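PDB 4F82: thioredoxin Reductase from Burkholderia cenocepacia, which probably reduces hydrogen peroxide and organic hydroperoxides to water and alcohols, as a thiol-dependent peroxidase of the Prx5 subfamily of peroxiredoxins. Local coordinates for residues Q66-Y71 with I86-V91; F53-A58 with G98-D103; F120-G125 with M135-L140; D14-A19 with Y142-D147; E76-A81 with A168-T173. All coordinates share one frame; numbering follows the deposited sequence. Where two conformers were deposited one is given.

Overall arrangement
Contacts 1, 3 and 4 pack a helix or loop on strands of the mixed sheet of a thioredoxin-like domain. Contact 2 joins a strand end and its loop to a helix, and contact 5 joins two helices. Contacts 1 and 2 have centres about 7 Å apart, and both border Cys63, the predicted peroxidatic cysteine. The side chain of Leu55 in contact 2 is about 4 Å from that of Cys63, and that of Val68 in contact 1 about 5 Å. In contact 3, the side chain of Arg138 is about 8 Å from that of Cys63; Arg138 NH1 also bonds Pro56 O of contact 2 at 3.0 Å. Contacts 4 and 5 lie away from Cys63.

Contact 1: Q66-Y71 with I86-V91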
# COMPACT_ATOMS: atom_id res chain seq x y z
N GLN A 66 6.87 6.68 15.41
CA GLN A 66 8.20 7.24 15.67
C GLN A 66 8.82 8.01 14.50
O GLN A 66 9.24 9.17 14.64
CB GLN A 66 9.15 6.11 16.01
CG GLN A 66 9.28 5.79 17.47
CD GLN A 66 10.64 5.20 17.73
OE1 GLN A 66 10.83 4.01 17.56
NE2 GLN A 66 11.62 6.06 18.09
N HIS A 67 8.95 7.35 13.36
CA HIS A 67 9.75 7.90 12.27
C HIS A 67 9.18 9.20 11.62
O HIS A 67 9.89 10.21 11.59
CB HIS A 67 10.09 6.83 11.21
CG HIS A 67 11.31 7.16 10.42
ND1 HIS A 67 11.80 6.34 9.42
CD2 HIS A 67 12.15 8.24 10.47
CE1 HIS A 67 12.90 6.89 8.91
NE2 HIS A 67 13.13 8.04 9.53
N VAL A 68 7.92 9.18 11.15
CA VAL A 68 7.29 10.37 10.59
C VAL A 68 7.05 11.45 11.67
O VAL A 68 7.29 12.65 11.42
CB VAL A 68 5.98 10.02 9.78
CG1 VAL A 68 5.32 11.28 9.23
CG2 VAL A 68 6.32 9.13 8.62
N PRO A 69 6.59 11.05 12.87
CA PRO A 69 6.35 12.13 13.84
C PRO A 69 7.62 12.88 14.27
O PRO A 69 7.54 14.10 14.46
CB PRO A 69 5.70 11.42 15.02
CG PRO A 69 4.98 10.26 14.37
CD PRO A 69 5.93 9.79 13.27
N GLY A 70 8.76 12.21 14.36
CA GLY A 70 10.02 12.91 14.63
C GLY A 70 10.28 13.99 13.57
O GLY A 70 10.71 15.10 13.89
N TYR A 71 10.00 13.69 12.30
CA TYR A 71 10.19 14.74 11.30
C TYR A 71 9.16 15.88 11.38
O TYR A 71 9.52 17.04 11.23
CB TYR A 71 10.31 14.13 9.90
CG TYR A 71 11.68 13.52 9.68
CD1 TYR A 71 12.77 14.34 9.33
CD2 TYR A 71 11.90 12.15 9.87
CE1 TYR A 71 14.04 13.80 9.15
CE2 TYR A 71 13.19 11.59 9.69
CZ TYR A 71 14.24 12.43 9.35
OH TYR A 71 15.53 11.93 9.14
N ILE A 86 11.19 18.61 3.40
CA ILE A 86 11.38 17.28 3.99
C ILE A 86 10.42 16.31 3.31
O ILE A 86 9.21 16.52 3.33
CB ILE A 86 11.08 17.27 5.49
CG1 ILE A 86 12.01 18.21 6.27
CG2 ILE A 86 11.26 15.88 6.05
CD1 ILE A 86 11.40 18.67 7.66
N TRP A 87 10.94 15.28 2.66
CA TRP A 87 10.08 14.28 2.04
C TRP A 87 10.09 12.96 2.79
O TRP A 87 11.12 12.50 3.27
CB TRP A 87 10.57 13.96 0.64
CG TRP A 87 10.68 15.09 -0.34
CD1 TRP A 87 10.43 16.43 -0.16
CD2 TRP A 87 11.13 14.93 -1.67
NE1 TRP A 87 10.68 17.12 -1.35
CE2 TRP A 87 11.14 16.21 -2.28
CE3 TRP A 87 11.54 13.80 -2.41
CZ2 TRP A 87 11.49 16.40 -3.63
CZ3 TRP A 87 11.91 13.98 -3.75
CH2 TRP A 87 11.88 15.28 -4.34
N CYS A 88 8.93 12.34 2.91
CA CYS A 88 8.87 10.94 3.33
C CYS A 88 8.64 10.08 2.08
O CYS A 88 7.61 10.20 1.41
CB CYS A 88 7.75 10.72 4.33
SG CYS A 88 7.49 8.96 4.75
N VAL A 89 9.59 9.21 1.76
CA VAL A 89 9.40 8.35 0.60
C VAL A 89 9.01 6.93 1.02
O VAL A 89 9.61 6.37 1.93
CB VAL A 89 10.67 8.30 -0.26
CG1 VAL A 89 10.55 7.20 -1.30
CG2 VAL A 89 10.90 9.66 -0.93
N SER A 90 7.99 6.35 0.39
CA SER A 90 7.67 4.97 0.72
C SER A 90 7.16 4.29 -0.52
O SER A 90 6.63 4.96 -1.42
CB SER A 90 6.59 4.88 1.83
OG SER A 90 6.34 3.52 2.22
N VAL A 91 7.27 2.97 -0.54
CA VAL A 91 6.74 2.18 -1.65
C VAL A 91 5.29 1.89 -1.32
O VAL A 91 4.94 0.83 -0.76
CB VAL A 91 7.55 0.88 -1.94
CG1 VAL A 91 6.98 0.16 -3.18
CG2 VAL A 91 8.98 1.25 -2.21
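Two apolar touches join helix 61-80 to strand 85-90. Val68 meets Cys88, and one helical turn further on Tyr71 meets Ile86. No hydrogen bond crosses between the segments.

The first touch is between a methyl and a sulfur. Val68 CG2 lies 4.0 Å from Cys88 SG. With chi1 at 173° the thiol is turned away from its own backbone N, which carries the sulfur from the sheet toward the helix. Trp100 of helix 94-103 touches both Val68 and Cys88, so this pair is covered from a third element. Leu55 of strand 49-55 also packs on Val68.

The second touch is between a ring and a branch methyl. Tyr71 CD1 is 3.9 Å from Ile86 CG2, and the methyl comes to the ring obliquely. The ring has further neighbours. His67 CD2, from the same helix, lies in its plane at the edge, and Phe53 of the adjacent strand stacks with it.

The polar ends of Tyr71 and His67 find partners outside the two segments. Tyr71 OH bonds Ser165 O, and His67 NE2 bonds the same carbonyl oxygen. His67 ND1 is paired with Arg141 NH1. These bonds fix the phenol and imidazole ends within a buried setting.

The side chain of Val68 is about 5 Å from that of Cys63, the predicted sulfenic acid-forming cysteine. Strand 49-55, helix 61-80 and strand 85-90 form a beta-alpha-beta unit of the thioredoxin fold, and this contact packs the connecting helix against the second strand of the unit.

Contact 2: F53-A58 with G98-D103; sequences FGLPGA and GAWGRD
Ala58 rests on the indole of Trp100, joining the loop after strand 49-55 to helix 94-103 of the thioredoxin-like fold. This loop leads to Cys63, the predicted peroxidatic cysteine of the peroxiredoxin. Trp100 is the main contributor from the helix. Its CG is anti to the backbone N (chi1 -162°), and the flat group reaches from the helix to the strand end.

Ala58 lies over one face of the indole. Its CA sits 3.4 Å from the centroid of the six-membered ring, only 5° off the ring normal. This is a close, well-centred CH-pi contact. The methyl is shifted toward the ring fusion, with CB 3.5 Å from both CD2 and CE3 of Trp100. The face therefore meets backbone and methyl together.

Leu55 approaches from the opposite direction to Trp100 and meets the far end of the indole. Its CD1 is 3.8 Å from Trp100 CH2, and its CD2 is 4.0 Å from the same carbon. The approach is oblique to the ring plane. Leu55 also touches Cys63 and His67, so it links the indole to the active-site helix.

Outside the segments, Trp100 NE1 is hydrogen-bonded to Ser64 OG, which helps to fix the rotation of the indole. Ala58 N bonds Asn92 OD1 and so holds the loop beside the ring. Phe59 of the second subunit packs on Ala99, placing this helix at the dimer contact.

The same CH2 of Trp100 is also approached obliquely by Gly57 O, at 4.1 Å.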
# COMPACT_ATOMS: atom_id res chain seq x y z
N PHE A 53 13.66 11.01 3.78
CA PHE A 53 13.76 9.77 4.56
C PHE A 53 12.79 8.75 3.94
O PHE A 53 11.64 9.08 3.62
CB PHE A 53 13.57 10.00 6.08
CG PHE A 53 12.18 10.42 6.49
CD1 PHE A 53 11.26 9.48 7.00
CD2 PHE A 53 11.78 11.73 6.35
CE1 PHE A 53 9.96 9.88 7.39
CE2 PHE A 53 10.47 12.13 6.73
CZ PHE A 53 9.56 11.21 7.24
N GLY A 54 13.30 7.56 3.67
CA GLY A 54 12.51 6.50 3.11
C GLY A 54 12.24 5.50 4.23
O GLY A 54 13.04 5.34 5.16
N LEU A 55 11.12 4.81 4.13
CA LEU A 55 10.78 3.82 5.17
C LEU A 55 9.93 2.72 4.51
O LEU A 55 9.47 2.90 3.37
CB LEU A 55 10.04 4.54 6.33
CG LEU A 55 8.96 5.59 6.06
CD1 LEU A 55 7.67 4.99 5.42
CD2 LEU A 55 8.61 6.32 7.35
N PRO A 56 9.76 1.58 5.19
CA PRO A 56 9.14 0.40 4.58
C PRO A 56 7.63 0.45 4.26
O PRO A 56 7.22 -0.23 3.32
CB PRO A 56 9.40 -0.70 5.62
CG PRO A 56 10.65 -0.28 6.31
CD PRO A 56 10.49 1.23 6.42
N GLY A 57 6.82 1.19 5.02
CA GLY A 57 5.42 1.24 4.66
C GLY A 57 4.53 2.18 5.45
O GLY A 57 4.64 2.27 6.70
N ALA A 58 3.63 2.85 4.73
CA ALA A 58 2.59 3.64 5.40
C ALA A 58 1.79 2.75 6.36
O ALA A 58 1.60 1.54 6.11
CB ALA A 58 1.65 4.28 4.36
N GLY A 98 -1.53 9.83 1.00
CA GLY A 98 -2.42 10.93 1.32
C GLY A 98 -3.18 10.74 2.63
O GLY A 98 -3.18 11.61 3.49
N ALA A 99 -3.83 9.59 2.78
CA ALA A 99 -4.60 9.29 3.98
C ALA A 99 -3.68 9.21 5.19
O ALA A 99 -4.03 9.67 6.28
CB ALA A 99 -5.33 7.96 3.80
N TRP A 100 -2.53 8.59 5.01
CA TRP A 100 -1.57 8.49 6.11
C TRP A 100 -1.10 9.87 6.54
O TRP A 100 -1.03 10.15 7.75
CB TRP A 100 -0.37 7.68 5.65
CG TRP A 100 0.49 7.12 6.73
CD1 TRP A 100 0.10 6.66 7.97
CD2 TRP A 100 1.90 6.95 6.67
NE1 TRP A 100 1.21 6.21 8.68
CE2 TRP A 100 2.32 6.37 7.89
CE3 TRP A 100 2.86 7.24 5.68
CZ2 TRP A 100 3.66 6.08 8.16
CZ3 TRP A 100 4.19 6.93 5.94
CH2 TRP A 100 4.58 6.36 7.17
N GLY A 101 -0.79 10.74 5.57
CA GLY A 101 -0.26 12.07 5.90
C GLY A 101 -1.29 12.87 6.68
O GLY A 101 -0.94 13.59 7.61
N ARG A 102 -2.56 12.75 6.31
CA ARG A 102 -3.63 13.44 7.04
C ARG A 102 -3.73 12.87 8.46
O ARG A 102 -3.89 13.62 9.43
CB ARG A 102 -4.97 13.30 6.31
CG ARG A 102 -5.06 14.07 4.99
CD ARG A 102 -6.53 14.14 4.45
NE ARG A 102 -7.10 12.80 4.19
CZ ARG A 102 -6.86 12.11 3.07
NH1 ARG A 102 -6.09 12.66 2.14
NH2 ARG A 102 -7.38 10.91 2.88
N ASP A 103 -3.62 11.56 8.60
CA ASP A 103 -3.67 10.99 9.95
C ASP A 103 -2.51 11.54 10.79
O ASP A 103 -2.69 11.79 11.98
CB ASP A 103 -3.60 9.48 9.91
CG ASP A 103 -4.91 8.84 9.61
OD1 ASP A 103 -5.93 9.57 9.57
OD2 ASP A 103 -4.94 7.60 9.44

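Contact 3: F120-G125 with M135-L140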
# COMPACT_ATOMS: atom_id res chain seq x y z
N PHE A 120 11.82 4.72 -7.84
CA PHE A 120 12.87 5.54 -7.22
C PHE A 120 13.77 4.68 -6.31
O PHE A 120 15.00 4.78 -6.33
CB PHE A 120 12.20 6.65 -6.39
CG PHE A 120 13.17 7.70 -5.86
CD1 PHE A 120 14.19 8.24 -6.66
CD2 PHE A 120 12.99 8.22 -4.58
CE1 PHE A 120 15.05 9.22 -6.15
CE2 PHE A 120 13.83 9.23 -4.08
CZ PHE A 120 14.86 9.72 -4.86
N THR A 121 13.12 3.83 -5.52
CA THR A 121 13.82 3.06 -4.50
C THR A 121 14.73 2.07 -5.21
O THR A 121 15.85 1.82 -4.75
CB THR A 121 12.82 2.32 -3.60
OG1 THR A 121 11.96 3.28 -2.95
CG2 THR A 121 13.56 1.51 -2.51
N HIS A 122 14.23 1.48 -6.30
CA HIS A 122 15.08 0.63 -7.16
C HIS A 122 16.24 1.42 -7.75
O HIS A 122 17.36 0.93 -7.79
CB HIS A 122 14.26 -0.04 -8.27
CG HIS A 122 13.73 -1.40 -7.91
ND1 HIS A 122 12.39 -1.66 -7.77
CD2 HIS A 122 14.38 -2.56 -7.68
CE1 HIS A 122 12.22 -2.95 -7.47
NE2 HIS A 122 13.41 -3.51 -7.40
N ALA A 123 15.98 2.65 -8.20
CA ALA A 123 17.04 3.42 -8.83
C ALA A 123 18.14 3.78 -7.80
O ALA A 123 19.31 3.95 -8.16
CB ALA A 123 16.46 4.66 -9.49
N LEU A 124 17.75 3.91 -6.53
CA LEU A 124 18.65 4.19 -5.38
C LEU A 124 19.38 2.95 -4.86
O LEU A 124 20.33 3.05 -4.06
CB LEU A 124 17.84 4.77 -4.21
CG LEU A 124 17.17 6.13 -4.43
CD1 LEU A 124 16.29 6.46 -3.20
CD2 LEU A 124 18.19 7.25 -4.78
N GLY A 125 18.91 1.78 -5.27
CA GLY A 125 19.50 0.52 -4.85
C GLY A 125 19.13 0.22 -3.42
O GLY A 125 19.89 -0.44 -2.68
N MET A 135 4.35 -7.85 2.64
CA MET A 135 4.49 -6.51 2.09
C MET A 135 5.22 -6.46 0.75
O MET A 135 5.40 -5.36 0.16
CB MET A 135 5.24 -5.62 3.09
CG MET A 135 4.43 -5.19 4.31
SD MET A 135 5.49 -4.65 5.69
CE MET A 135 6.04 -3.03 5.11
N GLY A 136 5.71 -7.62 0.29
CA GLY A 136 6.49 -7.68 -0.95
C GLY A 136 7.69 -6.76 -0.93
O GLY A 136 8.25 -6.52 0.15
N ILE A 137 8.07 -6.23 -2.10
CA ILE A 137 9.26 -5.39 -2.22
C ILE A 137 8.96 -3.97 -1.74
O ILE A 137 8.01 -3.34 -2.22
CB ILE A 137 9.77 -5.36 -3.68
CG1 ILE A 137 9.98 -6.80 -4.22
CG2 ILE A 137 11.07 -4.52 -3.82
CD1 ILE A 137 10.83 -7.75 -3.35
N ARG A 138 9.79 -3.46 -0.83
CA ARG A 138 9.57 -2.17 -0.19
C ARG A 138 10.91 -1.42 -0.04
O ARG A 138 11.97 -1.90 -0.51
CB ARG A 138 8.96 -2.40 1.22
CG ARG A 138 7.56 -3.03 1.23
CD ARG A 138 6.52 -2.14 0.50
NE ARG A 138 5.17 -2.70 0.62
CZ ARG A 138 4.26 -2.23 1.47
NH1 ARG A 138 4.58 -1.22 2.27
NH2 ARG A 138 3.05 -2.78 1.51
N SER A 139 10.90 -0.28 0.62
CA SER A 139 12.17 0.45 0.81
C SER A 139 12.88 0.05 2.10
O SER A 139 12.23 -0.29 3.10
CB SER A 139 11.90 1.97 0.84
OG SER A 139 13.14 2.70 0.90
N LEU A 140 14.22 0.07 2.10
CA LEU A 140 14.98 0.10 3.35
C LEU A 140 14.60 1.38 4.06
O LEU A 140 14.10 2.35 3.40
CB LEU A 140 16.51 0.08 3.10
CG LEU A 140 17.05 -1.25 2.59
CD1 LEU A 140 18.46 -1.11 2.06
CD2 LEU A 140 16.98 -2.31 3.71
O HOH W 1 13.03 4.83 -0.91
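Helix-on-strand packing of the thioredoxin-like fold brings Thr121 of helix 119-124 against Ser139, near the start of strand 137-147 and the subunit interface of the peroxiredoxin. A bridging water joins the two residues. It donates to Thr121 OG1 at 2.8 Å and to Ser139 OG at 2.8 Å. No direct hydrogen bond crosses the contact.

The serine hydroxyl is itself a donor. Ser139 OG donates a hydrogen bond to Leu140 O at 2.7 Å, in the carbonyl plane and on a lone pair. Its direction is thereby set, and it can still accept from the water. Thr121 OG1 is also bonded to Asp115 OD2. Beside this polar bridge, Thr121 CG2 lies 3.6 Å from Ser139 OG.

Further along, His122 and Ile137 cross at about a right angle, with CE1 of the His122 ring 4.1 Å from Ile137 CG2. Arg138 points away from the helix and forms a salt bridge to Asp93 of the second subunit.

Gly125 ends the helix with positive phi, in a Schellman motif. The axes of segments 120-124 and 137-139 cross at 74°, a helix-on-sheet arrangement in the thioredoxin-like fold.

Contact 4: D14-A19 with Y142-D147; sequences DALPDA and YAMVID
The loop 14-19 passes strand 142-147 at a distance, with the nearest CA atoms, Leu16 and Ile146, 7.8 Å apart and no hydrogen bond between the segments. Side chains span the gap.

Leu16 carries the loop side of the contact. Its two methyls divide between two strand residues. Leu16 CD1 lies 3.7 Å from Met144 CE. Leu16 CD2 lies 3.9 Å from Ile146 CG2 in the conformer given, one of two deposited for this isoleucine. A chi1 of -159° swings the leucine fork away from its own backbone N and directs it at the strand.

Met144 and Ile146 are two residues apart and point to the same side of the sheet. Met144 is extended beyond CG, which lets its terminal methyl reach Leu16. Met144 and Leu16 meet obliquely. Ile146, in the same conformer, meets Leu16 at about a right angle.

Other elements surround Leu16. It also packs on Val41 and Val45 of helix 41-45. Met144 touches Leu154 of the neighbouring strand 150-156. The loop is tied down by its own polar bonds: Leu16 O accepts from Arg42 NH1, and Asp18 OD1 bonds Ser40 OG and Arg42 N. The backbone of Leu16 is also hydrogen-bonded to that of Gly149, just beyond the strand.

All three touching residues are buried, and the contact lies away from Cys63. It packs the loop before strand 20-25 on one face of the central sheet of the thioredoxin-like domain, beside helix 41-45.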
# COMPACT_ATOMS: atom_id res chain seq x y z
N ASP A 14 26.98 11.01 -5.02
CA ASP A 14 26.27 10.62 -6.25
C ASP A 14 25.21 11.65 -6.60
O ASP A 14 24.60 12.22 -5.71
CB ASP A 14 25.55 9.28 -6.04
CG ASP A 14 26.47 8.09 -6.23
OD1 ASP A 14 27.70 8.27 -6.33
OD2 ASP A 14 25.93 6.96 -6.27
N ALA A 15 24.97 11.86 -7.89
CA ALA A 15 23.76 12.57 -8.33
C ALA A 15 22.51 11.74 -7.98
O ALA A 15 22.48 10.53 -8.18
CB ALA A 15 23.82 12.80 -9.83
N LEU A 16 21.47 12.39 -7.46
CA LEU A 16 20.20 11.71 -7.23
C LEU A 16 19.59 11.27 -8.58
O LEU A 16 19.50 12.08 -9.52
CB LEU A 16 19.26 12.68 -6.50
CG LEU A 16 18.06 12.22 -5.69
CD1 LEU A 16 18.56 11.29 -4.58
CD2 LEU A 16 17.28 13.44 -5.11
N PRO A 17 19.21 9.98 -8.72
CA PRO A 17 18.57 9.56 -9.98
C PRO A 17 17.17 10.15 -10.15
O PRO A 17 16.51 10.49 -9.14
CB PRO A 17 18.48 8.03 -9.85
CG PRO A 17 18.48 7.78 -8.35
CD PRO A 17 19.42 8.85 -7.80
N ASP A 18 16.73 10.31 -11.39
CA ASP A 18 15.37 10.80 -11.61
C ASP A 18 14.44 9.62 -11.43
O ASP A 18 14.88 8.47 -11.60
CB ASP A 18 15.18 11.39 -13.01
CG ASP A 18 14.07 12.45 -13.07
OD1 ASP A 18 13.46 12.79 -12.03
OD2 ASP A 18 13.82 12.98 -14.18
N ALA A 19 13.19 9.91 -11.08
CA ALA A 19 12.10 8.92 -11.05
C ALA A 19 10.79 9.69 -11.00
O ALA A 19 10.78 10.90 -10.74
CB ALA A 19 12.21 8.01 -9.82
N TYR A 142 15.91 4.79 5.56
CA TYR A 142 17.11 5.64 5.46
C TYR A 142 16.81 7.12 5.58
O TYR A 142 15.67 7.56 5.50
CB TYR A 142 17.81 5.39 4.12
CG TYR A 142 16.94 5.83 2.96
CD1 TYR A 142 17.00 7.14 2.48
CD2 TYR A 142 16.07 4.94 2.37
CE1 TYR A 142 16.18 7.55 1.42
CE2 TYR A 142 15.24 5.33 1.31
CZ TYR A 142 15.31 6.63 0.85
OH TYR A 142 14.49 6.98 -0.20
N ALA A 143 17.85 7.93 5.73
CA ALA A 143 17.67 9.34 5.47
C ALA A 143 18.87 9.88 4.71
O ALA A 143 20.02 9.47 4.96
CB ALA A 143 17.40 10.17 6.77
N MET A 144 18.59 10.76 3.76
CA MET A 144 19.66 11.46 3.04
C MET A 144 19.37 12.94 2.89
O MET A 144 18.21 13.38 2.87
CB MET A 144 19.88 10.83 1.66
CG MET A 144 18.64 10.72 0.80
SD MET A 144 19.03 9.75 -0.68
CE MET A 144 17.41 9.73 -1.46
N VAL A 145 20.44 13.73 2.81
CA VAL A 145 20.32 15.15 2.58
C VAL A 145 20.92 15.42 1.19
O VAL A 145 22.01 14.93 0.83
CB VAL A 145 21.06 15.97 3.66
CG1 VAL A 145 20.98 17.43 3.34
CG2 VAL A 145 20.44 15.64 5.08
N ILE A 146 20.16 16.19 0.41
CA ILE A 146 20.43 16.45 -0.99
C ILE A 146 20.60 17.93 -1.19
O ILE A 146 19.80 18.72 -0.68
CB ILE A 146 19.25 15.99 -1.86
CG1 ILE A 146 18.79 14.59 -1.39
CG2 ILE A 146 19.60 16.09 -3.37
CD1 ILE A 146 19.85 13.51 -1.55
N ASP A 147 21.63 18.31 -1.92
CA ASP A 147 21.89 19.72 -2.18
C ASP A 147 22.60 19.71 -3.51
O ASP A 147 23.50 18.88 -3.73
CB ASP A 147 22.78 20.29 -1.06
CG ASP A 147 22.75 21.80 -0.99
OD1 ASP A 147 22.07 22.47 -1.81
OD2 ASP A 147 23.46 22.33 -0.08

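Contact 5: E76-A81 with A168-T173; sequences EQLRAA and ASVLAT
Two helices that pack beside the central sheet, 61-80 and 167-172, meet here near their C-terminal ends. The axes of segments 76-80 and 168-172 run nearly parallel, at 17°, and come no closer than 10.6 Å. That is a wide spacing, and the gap is bridged largely by leucine side chains.

Leu171 is the main contributor. It points from the second helix at the first, and its two methyls touch different residues. Leu171 CD1 lies 3.9 Å from Leu78 CD2, and Leu171 CD2 lies 3.5 Å from Gln77 NE2. The CG of Leu171 stands anti to the backbone N (chi1 -178°), which sends the fork toward helix 61-80. Leu78 and Leu171 meet obliquely.

Leu78 CD2 is also 4.0 Å from Leu171 CA and 4.2 Å from Val170 CG1, so one methyl sits against two consecutive residues of the other helix. Val170 also packs on Ala143 and Val145 of the sheet and on Tyr71.

Gln77 lies on the exposed side. Its chain runs extended beyond CG and crosses Leu171 at about a right angle. The amide touches the methyl by packing alone. Leu171 also touches His74, a turn earlier in helix 61-80.

The contact is away from Cys63. It is a partly buried helix-helix seam, with both helices resting on the sheet of the thioredoxin-like fold.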
# COMPACT_ATOMS: atom_id res chain seq x y z
N GLU A 76 10.29 22.48 11.94
CA GLU A 76 10.69 23.89 12.16
C GLU A 76 12.20 24.06 12.33
O GLU A 76 12.79 24.94 11.73
CB GLU A 76 9.95 24.52 13.36
N GLN A 77 12.84 23.20 13.13
CA GLN A 77 14.28 23.31 13.32
C GLN A 77 15.04 22.99 12.04
O GLN A 77 16.02 23.67 11.72
CB GLN A 77 14.77 22.38 14.43
CG GLN A 77 14.16 22.64 15.78
CD GLN A 77 14.30 21.43 16.68
OE1 GLN A 77 13.36 20.65 16.84
NE2 GLN A 77 15.48 21.25 17.24
N LEU A 78 14.58 21.99 11.29
CA LEU A 78 15.29 21.64 10.04
C LEU A 78 15.16 22.79 9.07
O LEU A 78 16.15 23.16 8.46
CB LEU A 78 14.81 20.30 9.43
CG LEU A 78 15.12 19.03 10.24
CD1 LEU A 78 14.21 17.87 9.86
CD2 LEU A 78 16.59 18.63 10.06
N ARG A 79 14.00 23.44 8.98
CA ARG A 79 13.86 24.58 8.07
C ARG A 79 14.69 25.80 8.50
O ARG A 79 15.28 26.47 7.66
CB ARG A 79 12.38 24.91 7.81
CG ARG A 79 11.77 23.85 6.87
CD ARG A 79 10.28 23.68 6.96
NE ARG A 79 9.41 24.60 6.20
CZ ARG A 79 9.71 25.31 5.10
NH1 ARG A 79 10.91 25.28 4.53
NH2 ARG A 79 8.77 26.07 4.56
N ALA A 80 14.78 26.05 9.81
CA ALA A 80 15.66 27.13 10.33
C ALA A 80 17.11 26.87 9.96
O ALA A 80 17.87 27.81 9.83
CB ALA A 80 15.51 27.29 11.88
N ALA A 81 17.50 25.60 9.83
CA ALA A 81 18.89 25.25 9.52
C ALA A 81 19.18 25.30 8.02
O ALA A 81 20.29 24.99 7.60
CB ALA A 81 19.27 23.86 10.09
N ALA A 168 16.23 13.53 14.73
CA ALA A 168 17.31 13.99 15.63
C ALA A 168 18.72 13.77 15.06
O ALA A 168 19.56 14.68 15.09
CB ALA A 168 17.22 13.34 17.02
N SER A 169 18.98 12.56 14.54
CA SER A 169 20.28 12.25 13.96
C SER A 169 20.57 13.11 12.74
O SER A 169 21.70 13.54 12.56
CB SER A 169 20.36 10.78 13.54
OG SER A 169 20.17 9.93 14.65
N VAL A 170 19.57 13.32 11.89
CA VAL A 170 19.76 14.16 10.73
C VAL A 170 20.10 15.61 11.09
O VAL A 170 21.05 16.20 10.54
CB VAL A 170 18.52 14.07 9.82
CG1 VAL A 170 18.59 15.15 8.76
CG2 VAL A 170 18.50 12.71 9.20
N LEU A 171 19.37 16.18 12.04
CA LEU A 171 19.64 17.54 12.47
C LEU A 171 21.07 17.62 13.00
O LEU A 171 21.81 18.59 12.71
CB LEU A 171 18.64 17.97 13.56
CG LEU A 171 18.80 19.42 14.05
CD1 LEU A 171 18.62 20.39 12.88
CD2 LEU A 171 17.82 19.71 15.18
N ALA A 172 21.48 16.58 13.74
CA ALA A 172 22.81 16.55 14.36
C ALA A 172 23.93 16.44 13.34
O ALA A 172 25.08 16.75 13.65
CB ALA A 172 22.93 15.40 15.39
N THR A 173 23.59 16.00 12.13
CA THR A 173 24.63 15.70 11.14
C THR A 173 24.56 16.60 9.92
O THR A 173 25.23 16.34 8.89
CB THR A 173 24.59 14.22 10.70
OG1 THR A 173 23.23 13.86 10.37
CG2 THR A 173 25.13 13.31 11.80